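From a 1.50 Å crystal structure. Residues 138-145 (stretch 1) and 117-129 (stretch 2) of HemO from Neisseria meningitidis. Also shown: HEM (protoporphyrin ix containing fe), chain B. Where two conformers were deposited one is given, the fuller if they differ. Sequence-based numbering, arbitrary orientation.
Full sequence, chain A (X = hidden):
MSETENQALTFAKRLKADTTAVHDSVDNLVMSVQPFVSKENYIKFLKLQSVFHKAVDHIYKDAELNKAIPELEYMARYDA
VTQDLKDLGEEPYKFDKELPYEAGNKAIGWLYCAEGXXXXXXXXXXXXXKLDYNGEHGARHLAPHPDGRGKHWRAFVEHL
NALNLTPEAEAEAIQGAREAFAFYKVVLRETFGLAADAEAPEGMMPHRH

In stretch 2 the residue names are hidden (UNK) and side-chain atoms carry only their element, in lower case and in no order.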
ATOM      1  N   GLY A 138       5.026  -8.458 -14.925  1.00 29.04           N
ATOM      2  CA  GLY A 138       3.655  -8.197 -14.464  1.00 28.67           C
ATOM      3  C   GLY A 138       3.363  -8.147 -12.979  1.00 27.41           C
ATOM      4  O   GLY A 138       2.440  -7.441 -12.581  1.00 26.77           O
ATOM      5  N   ALA A 139       4.138  -8.838 -12.155  1.00 26.52           N
ATOM      6  CA  ALA A 139       3.908  -8.857 -10.691  1.00 25.34           C
ATOM      7  C   ALA A 139       5.180  -8.551  -9.863  1.00 25.93           C
ATOM      8  O   ALA A 139       5.371  -9.024  -8.743  1.00 26.13           O
ATOM      9  CB  ALA A 139       3.254 -10.186 -10.264  1.00 25.57           C
ATOM     10  N   ARG A 140       6.077  -7.794 -10.474  1.00 26.14           N
ATOM     11  CA  ARG A 140       7.317  -7.360  -9.814  1.00 26.48           C
ATOM     12  C   ARG A 140       7.041  -6.653  -8.481  1.00 25.95           C
ATOM     13  O   ARG A 140       7.735  -6.893  -7.469  1.00 25.40           O
ATOM     14  CB  ARG A 140       8.038  -6.423 -10.801  0.60 27.25           C
ATOM     15  CG  ARG A 140       8.268  -6.968 -12.288  0.60 28.53           C
ATOM     16  CD  ARG A 140       8.592  -5.856 -13.290  0.60 29.06           C
ATOM     17  NE  ARG A 140       8.873  -6.296 -14.651  0.60 30.88           N
ATOM     18  CZ  ARG A 140      10.068  -6.668 -15.122  0.60 30.82           C
ATOM     19  NH1 ARG A 140      11.127  -6.700 -14.354  0.60 30.70           N
ATOM     20  NH2 ARG A 140      10.216  -7.010 -16.381  0.60 29.76           N
ATOM     21  N   HIS A 141       6.023  -5.788  -8.473  1.00 25.57           N
ATOM     22  CA  HIS A 141       5.687  -5.003  -7.266  1.00 24.77           C
ATOM     23  C   HIS A 141       5.127  -5.807  -6.109  1.00 24.18           C
ATOM     24  O   HIS A 141       5.175  -5.357  -4.950  1.00 23.51           O
ATOM     25  CB  HIS A 141       4.773  -3.827  -7.606  1.00 24.14           C
ATOM     26  CG  HIS A 141       3.321  -4.166  -7.661  1.00 24.34           C
ATOM     27  ND1 HIS A 141       2.702  -4.633  -8.795  1.00 22.00           N
ATOM     28  CD2 HIS A 141       2.357  -4.040  -6.720  1.00 22.22           C
ATOM     29  CE1 HIS A 141       1.407  -4.794  -8.543  1.00 24.35           C
ATOM     30  NE2 HIS A 141       1.180  -4.456  -7.288  1.00 24.92           N
ATOM     31  N   LEU A 142       4.707  -7.042  -6.407  1.00 24.22           N
ATOM     32  CA  LEU A 142       4.128  -7.941  -5.411  1.00 24.91           C
ATOM     33  C   LEU A 142       5.080  -8.998  -4.915  1.00 25.70           C
ATOM     34  O   LEU A 142       4.800  -9.685  -3.941  1.00 26.57           O
ATOM     35  CB  LEU A 142       2.888  -8.642  -5.998  1.00 24.30           C
ATOM     36  CG  LEU A 142       1.671  -7.785  -6.372  1.00 24.03           C
ATOM     37  CD1 LEU A 142       0.573  -8.573  -7.151  1.00 22.68           C
ATOM     38  CD2 LEU A 142       1.060  -7.142  -5.170  1.00 23.72           C
ATOM     39  N   ALA A 143       6.235  -9.100  -5.560  1.00 27.56           N
ATOM     40  CA  ALA A 143       7.216 -10.091  -5.150  1.00 28.21           C
ATOM     41  C   ALA A 143       7.741  -9.785  -3.743  1.00 28.38           C
ATOM     42  O   ALA A 143       7.762  -8.620  -3.282  1.00 28.15           O
ATOM     43  CB  ALA A 143       8.318 -10.125  -6.135  1.00 28.18           C
ATOM     44  N   PRO A 144       8.134 -10.832  -3.043  1.00 29.38           N
ATOM     45  CA  PRO A 144       8.576 -10.727  -1.653  1.00 30.37           C
ATOM     46  C   PRO A 144       9.899  -9.992  -1.523  1.00 31.60           C
ATOM     47  O   PRO A 144      10.702 -10.081  -2.449  1.00 32.03           O
ATOM     48  CB  PRO A 144       8.799 -12.187  -1.237  1.00 30.73           C
ATOM     49  CG  PRO A 144       8.611 -12.988  -2.382  1.00 31.19           C
ATOM     50  CD  PRO A 144       8.240 -12.198  -3.584  1.00 30.18           C
ATOM     51  N   HIS A 145      10.128  -9.283  -0.431  1.00 32.99           N
ATOM     52  CA  HIS A 145      11.443  -8.647  -0.230  1.00 34.84           C
ATOM     53  C   HIS A 145      12.469  -9.781  -0.289  1.00 36.60           C
ATOM     54  O   HIS A 145      12.205 -10.864   0.251  1.00 36.67           O
ATOM     55  CB  HIS A 145      11.498  -7.928   1.115  1.00 35.51           C
ATOM     56  CG  HIS A 145      12.744  -7.123   1.316  1.00 36.98           C
ATOM     57  ND1 HIS A 145      13.975  -7.709   1.499  1.00 38.99           N
ATOM     58  CD2 HIS A 145      12.956  -5.786   1.345  1.00 38.09           C
ATOM     59  CE1 HIS A 145      14.896  -6.767   1.617  1.00 39.48           C
ATOM     60  NE2 HIS A 145      14.301  -5.590   1.541  1.00 38.92           N
ATOM     61  N   UNK A 117       1.507  -3.062   3.278  1.00 20.49           N
ATOM     62  CA  UNK A 117       0.895  -3.656   2.116  1.00 21.73           C
ATOM     63  C   UNK A 117       1.805  -4.672   1.425  1.00 23.42           C
ATOM     64  O   UNK A 117       1.324  -5.601   0.761  1.00 23.73           O
ATOM     65  c   UNK A 117       0.459  -2.556   1.148  1.00 21.15           C
ATOM     66  o   UNK A 117       1.528  -2.066   0.330  1.00 21.75           O
ATOM     67  N   UNK A 118       3.112  -4.515   1.590  1.00 24.86           N
ATOM     68  CA  UNK A 118       4.065  -5.430   0.990  1.00 28.04           C
ATOM     69  C   UNK A 118       4.106  -6.665   1.865  1.00 28.86           C
ATOM     70  O   UNK A 118       4.189  -7.798   1.362  1.00 28.92           O
ATOM     71  c   UNK A 118       5.429  -3.517  -0.031  1.00 30.37           C
ATOM     72  o   UNK A 118       4.777  -3.501  -1.091  1.00 31.45           O
ATOM     73  n   UNK A 118       6.163  -2.464   0.379  1.00 28.87           N
ATOM     74  c   UNK A 118       5.441  -4.763   0.884  1.00 28.46           C
ATOM     75  N   UNK A 119       4.067  -6.445   3.178  1.00 30.34           N
ATOM     76  CA  UNK A 119       3.989  -7.533   4.151  1.00 30.66           C
ATOM     77  C   UNK A 119       2.911  -8.497   3.684  1.00 30.79           C
ATOM     78  O   UNK A 119       3.143  -9.694   3.467  1.00 32.21           O
ATOM     79  c   UNK A 119       3.937  -7.813   6.758  1.00 32.20           C
ATOM     80  c   UNK A 119       2.864  -7.710   7.821  1.00 30.34           C
ATOM     81  c   UNK A 119       3.591  -6.989   5.529  1.00 30.69           C
ATOM     82  c   UNK A 119       4.295  -9.238   6.407  1.00 34.18           C
ATOM     83  N   UNK A 120       1.729  -7.962   3.470  1.00 29.68           N
ATOM     84  CA  UNK A 120       0.590  -8.789   3.138  1.00 28.32           C
ATOM     85  C   UNK A 120       0.305  -9.084   1.692  1.00 27.45           C
ATOM     86  O   UNK A 120      -0.750  -9.620   1.407  1.00 28.59           O
ATOM     87  N   UNK A 121       1.229  -8.797   0.776  1.00 25.55           N
ATOM     88  CA  UNK A 121       1.034  -9.009  -0.651  1.00 24.75           C
ATOM     89  C   UNK A 121       1.235 -10.437  -1.147  1.00 24.18           C
ATOM     90  O   UNK A 121       1.125 -10.690  -2.321  1.00 25.43           O
ATOM     91  c   UNK A 121       1.978  -8.081  -1.428  1.00 23.95           C
ATOM     92  N   UNK A 122       1.537 -11.370  -0.271  1.00 25.45           N
ATOM     93  CA  UNK A 122       1.687 -12.762  -0.704  1.00 25.28           C
ATOM     94  C   UNK A 122       0.428 -13.356  -1.378  1.00 25.64           C
ATOM     95  O   UNK A 122       0.514 -14.087  -2.383  1.00 24.98           O
ATOM     96  c   UNK A 122       2.059 -13.612   0.465  1.00 25.76           C
ATOM     97  N   UNK A 123      -0.743 -13.064  -0.826  1.00 24.96           N
ATOM     98  CA  UNK A 123      -1.967 -13.629  -1.403  1.00 24.39           C
ATOM     99  C   UNK A 123      -2.133 -13.082  -2.789  1.00 22.88           C
ATOM    100  O   UNK A 123      -2.423 -13.797  -3.741  1.00 23.39           O
ATOM    101  c   UNK A 123      -4.467 -13.734  -1.058  1.00 27.36           C
ATOM    102  c   UNK A 123      -4.965 -14.989  -0.726  1.00 28.11           C
ATOM    103  c   UNK A 123      -6.916 -14.584  -2.030  1.00 28.67           C
ATOM    104  c   UNK A 123      -6.192 -15.416  -1.216  1.00 28.90           C
ATOM    105  c   UNK A 123      -5.215 -12.893  -1.865  1.00 27.23           C
ATOM    106  c   UNK A 123      -6.426 -13.322  -2.363  1.00 29.45           C
ATOM    107  c   UNK A 123      -3.165 -13.284  -0.519  1.00 24.15           C
ATOM    108  N   UNK A 124      -1.950 -11.777  -2.960  1.00 22.78           N
ATOM    109  CA  UNK A 124      -2.092 -11.183  -4.265  1.00 22.58           C
ATOM    110  C   UNK A 124      -1.049 -11.737  -5.239  1.00 23.65           C
ATOM    111  O   UNK A 124      -1.341 -11.907  -6.422  1.00 22.78           O
ATOM    112  c   UNK A 124      -2.597  -7.528  -3.304  1.00 22.97           C
ATOM    113  c   UNK A 124      -4.406  -8.937  -4.241  1.00 25.20           C
ATOM    114  c   UNK A 124      -1.963  -9.666  -4.186  1.00 22.50           C
ATOM    115  c   UNK A 124      -3.080  -8.907  -3.468  1.00 22.72           C
ATOM    116  N   UNK A 125       0.183 -11.913  -4.742  1.00 24.13           N
ATOM    117  CA  UNK A 125       1.251 -12.465  -5.585  1.00 24.80           C
ATOM    118  C   UNK A 125       0.858 -13.869  -6.035  1.00 24.19           C
ATOM    119  O   UNK A 125       1.040 -14.261  -7.205  1.00 23.99           O
ATOM    120  c   UNK A 125       4.041 -12.039  -6.804  1.00 28.00           C
ATOM    121  c   UNK A 125       3.787 -12.782  -5.668  1.00 26.25           C
ATOM    122  c   UNK A 125       6.069 -13.256  -7.169  1.00 29.92           C
ATOM    123  c   UNK A 125       4.701 -13.752  -5.277  1.00 28.43           C
ATOM    124  c   UNK A 125       2.581 -12.510  -4.818  1.00 24.73           C
ATOM    125  c   UNK A 125       5.851 -13.992  -6.042  1.00 30.17           C
ATOM    126  c   UNK A 125       5.171 -12.287  -7.563  1.00 29.68           C
ATOM    127  N   UNK A 126       0.328 -14.654  -5.112  1.00 24.89           N
ATOM    128  CA  UNK A 126      -0.105 -16.022  -5.492  1.00 25.49           C
ATOM    129  C   UNK A 126      -1.141 -15.978  -6.610  1.00 25.70           C
ATOM    130  O   UNK A 126      -1.074 -16.741  -7.576  1.00 26.86           O
ATOM    131  c   UNK A 126      -0.642 -16.808  -4.307  1.00 26.68           C
ATOM    132  n   UNK A 126      -2.890 -21.080  -3.103  1.00 38.76           N
ATOM    133  c   UNK A 126      -1.405 -18.070  -4.697  1.00 28.50           C
ATOM    134  c   UNK A 126      -2.821 -19.957  -4.042  1.00 36.07           C
ATOM    135  c   UNK A 126      -2.047 -18.736  -3.533  1.00 33.29           C
ATOM    136  N   UNK A 127      -2.104 -15.061  -6.509  1.00 24.14           N
ATOM    137  CA  UNK A 127      -3.148 -15.038  -7.526  1.00 23.00           C
ATOM    138  C   UNK A 127      -2.739 -14.426  -8.865  1.00 24.23           C
ATOM    139  O   UNK A 127      -3.268 -14.784  -9.918  1.00 24.53           O
ATOM    140  c   UNK A 127      -4.422 -14.406  -6.931  1.00 23.31           C
ATOM    141  n   UNK A 127      -6.489 -16.994  -5.410  1.00 28.67           N
ATOM    142  c   UNK A 127      -5.719 -16.643  -4.402  1.00 27.32           C
ATOM    143  c   UNK A 127      -5.193 -15.383  -6.128  1.00 22.86           C
ATOM    144  n   UNK A 127      -4.930 -15.660  -4.805  1.00 27.35           N
ATOM    145  c   UNK A 127      -6.133 -16.271  -6.515  1.00 23.38           C
ATOM    146  N   UNK A 128      -1.776 -13.508  -8.827  1.00 24.13           N
ATOM    147  CA  UNK A 128      -1.208 -12.953 -10.033  1.00 24.12           C
ATOM    148  C   UNK A 128      -0.475 -14.045 -10.849  1.00 25.14           C
ATOM    149  O   UNK A 128      -0.541 -14.047 -12.085  1.00 24.16           O
ATOM    150  c   UNK A 128      -0.213 -11.819  -9.667  1.00 24.65           C
ATOM    151  N   UNK A 129       0.169 -14.958 -10.132  1.00 26.63           N
ATOM    152  CA  UNK A 129       0.900 -16.107 -10.729  1.00 28.81           C
ATOM    153  C   UNK A 129       0.013 -17.036 -11.535  1.00 29.70           C
ATOM    154  O   UNK A 129       0.476 -17.666 -12.502  1.00 30.33           O
ATOM    155  n   UNK A 129       4.660 -17.690  -8.363  1.00 38.58           N
ATOM    156  o   UNK A 129       3.249 -16.739  -6.876  1.00 38.20           O
ATOM    157  c   UNK A 129       3.616 -16.912  -8.040  1.00 36.70           C
ATOM    158  c   UNK A 129       2.916 -16.204  -9.193  1.00 33.16           C
ATOM    159  c   UNK A 129       1.646 -16.898  -9.644  1.00 29.68           C
TER
HETATM  160  CHA HEM B 300      -1.126  -6.900   6.540  1.00 21.93           C
HETATM  161  CHB HEM B 300      -3.889  -9.301   3.370  1.00 21.71           C
HETATM  162  CHC HEM B 300      -4.348  -5.234   0.715  1.00 20.05           C
HETATM  163  CHD HEM B 300      -1.977  -2.735   4.166  1.00 19.34           C
HETATM  164  C1A HEM B 300      -1.752  -7.917   5.861  1.00 22.53           C
HETATM  165  C2A HEM B 300      -1.671  -9.360   6.183  1.00 24.44           C
HETATM  166  C3A HEM B 300      -2.440  -9.989   5.297  1.00 23.29           C
HETATM  167  C4A HEM B 300      -3.042  -9.012   4.400  1.00 21.84           C
HETATM  168  CMA HEM B 300      -2.673 -11.519   5.232  1.00 26.04           C
HETATM  169  CAA HEM B 300      -0.825 -10.077   7.275  0.70 25.13           C
HETATM  170  CBA HEM B 300       0.485 -10.549   6.642  0.70 27.00           C
HETATM  171  CGA HEM B 300       1.437 -11.130   7.670  0.70 26.47           C
HETATM  172  O1A HEM B 300       1.255 -10.836   8.888  0.70 28.59           O
HETATM  173  O2A HEM B 300       2.356 -11.898   7.254  0.70 28.76           O
HETATM  174  C1B HEM B 300      -4.258  -8.422   2.363  1.00 21.71           C
HETATM  175  C2B HEM B 300      -5.022  -8.774   1.198  1.00 21.95           C
HETATM  176  C3B HEM B 300      -5.189  -7.637   0.462  1.00 19.45           C
HETATM  177  C4B HEM B 300      -4.454  -6.569   1.137  1.00 20.33           C
HETATM  178  CMB HEM B 300      -5.515 -10.222   0.951  1.00 24.03           C
HETATM  179  CAB HEM B 300      -5.882  -7.483  -0.893  1.00 20.92           C
HETATM  180  CBB HEM B 300      -6.959  -8.195  -1.207  1.00 22.12           C
HETATM  181  C1C HEM B 300      -3.700  -4.236   1.393  1.00 17.87           C
HETATM  182  C2C HEM B 300      -3.503  -2.867   0.917  1.00 19.32           C
HETATM  183  C3C HEM B 300      -2.906  -2.176   1.901  1.00 19.45           C
HETATM  184  C4C HEM B 300      -2.590  -3.068   2.982  1.00 19.35           C
HETATM  185  CMC HEM B 300      -4.052  -2.345  -0.418  1.00 21.90           C
HETATM  186  CAC HEM B 300      -2.508  -0.706   1.921  1.00 21.90           C
HETATM  187  CBC HEM B 300      -3.087   0.145   1.080  1.00 25.59           C
HETATM  188  C1D HEM B 300      -1.566  -3.644   5.089  1.00 19.10           C
HETATM  189  C2D HEM B 300      -0.834  -3.263   6.269  1.00 18.06           C
HETATM  190  C3D HEM B 300      -0.583  -4.530   7.023  1.00 20.10           C
HETATM  191  C4D HEM B 300      -1.178  -5.561   6.207  1.00 21.03           C
HETATM  192  CMD HEM B 300      -0.430  -1.837   6.649  1.00 18.84           C
HETATM  193  CAD HEM B 300       0.205  -4.733   8.318  1.00 22.64           C
HETATM  194  CBD HEM B 300      -0.671  -5.073   9.487  1.00 22.18           C
HETATM  195  CGD HEM B 300       0.270  -5.115  10.669  1.00 25.59           C
HETATM  196  O1D HEM B 300       0.499  -4.037  11.270  1.00 23.73           O
HETATM  197  O2D HEM B 300       0.735  -6.236  11.045  1.00 28.65           O
HETATM  198  NA  HEM B 300      -2.578  -7.763   4.774  1.00 20.91           N
HETATM  199  NB  HEM B 300      -3.965  -7.067   2.313  1.00 20.54           N
HETATM  200  NC  HEM B 300      -3.118  -4.300   2.625  1.00 17.75           N
HETATM  201  ND  HEM B 300      -1.778  -5.030   5.057  1.00 20.32           N
HETATM  202 FE   HEM B 300      -2.943  -6.025   3.765  1.00 19.42          FE
HETATM  203  O   HOH W   1      -1.291  -6.305   2.763  1.00 31.79           O

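Position 117 carries one carbon and then one oxygen, out of reach of stretch 1; two side-chain atoms ending in oxygen make it serine, Ser117. Its backbone O accepts a weak hydrogen bond of 3.4 Å from the O of water 1, which also binds the heme iron. Position 118 has two carbons, the second bearing one oxygen and one nitrogen, and the oxygen lies 4.3 Å from His141 O. A terminal amide this short identifies Asn118. At 119 four carbons fork at the second, all far from stretch 1: by branching, Leu119, whose CD2 lies 3.4 Å from HEM O2A.

Position 120 has no side-chain atoms and is therefore Gly120, the first residue to leave helical geometry. Its CA is 3.7 Å from HEM C1A, and a CB here would fall 2.2 Å from HEM NA, so the heme leaves no room for one. Position 121 shows a single carbon, 4.0 Å from Leu142 CD2: Ala121. Position 122 also has one carbon, but pointing away from stretch 1, and is Ala122.

At 123 one carbon leads to a six-carbon ring without a hydroxyl, hence Phe123; it misses stretch 1, and its CD2 approaches HEM CMB at 3.9 Å. Position 124 again has four carbons forked at the second, with CB 4.1 Å from Leu142 CD1, giving Leu124. Its CD2 reaches HEM CAB at 3.9 Å. Position 125 repeats the six-carbon ring, now packed against Ala139, Leu142, Ala143 and Pro144: Phe125.

Position 126, four carbons in a row ending in nitrogen, is the exposed Lys126. Position 127 has one carbon and a ring of three carbons and two nitrogens, the imidazole of His127; its ND1 donates to Phe123 O at 3.3 Å. Position 128 has one carbon, 3.9 Å from Ala139 CB, and is Ala128. At 129 three carbons end in an oxygen and a nitrogen, one carbon longer than asparagine: Gln129, which makes no contact with stretch 1.

The contact works by apolar packing, with no hydrogen bond between the stretches. Leu142 points toward the helix, its CB 3.7 Å from Phe125 CD1, its CD1 4.2 Å from Ala128 CB and its CD2 4.0 Å from Ala121 CB; the backbones lie near each other here, with Leu142 CA 5.4 Å from Phe125 CA. The Phe125 ring extends the surface: Ala143 CA sits over one face, 3.9 Å from the ring centroid in a CH-pi contact, and Pro144 CD lies 3.9 Å from Phe125 CE2.

Stretch 2 117-129: SNLGAAFLFKHAQ
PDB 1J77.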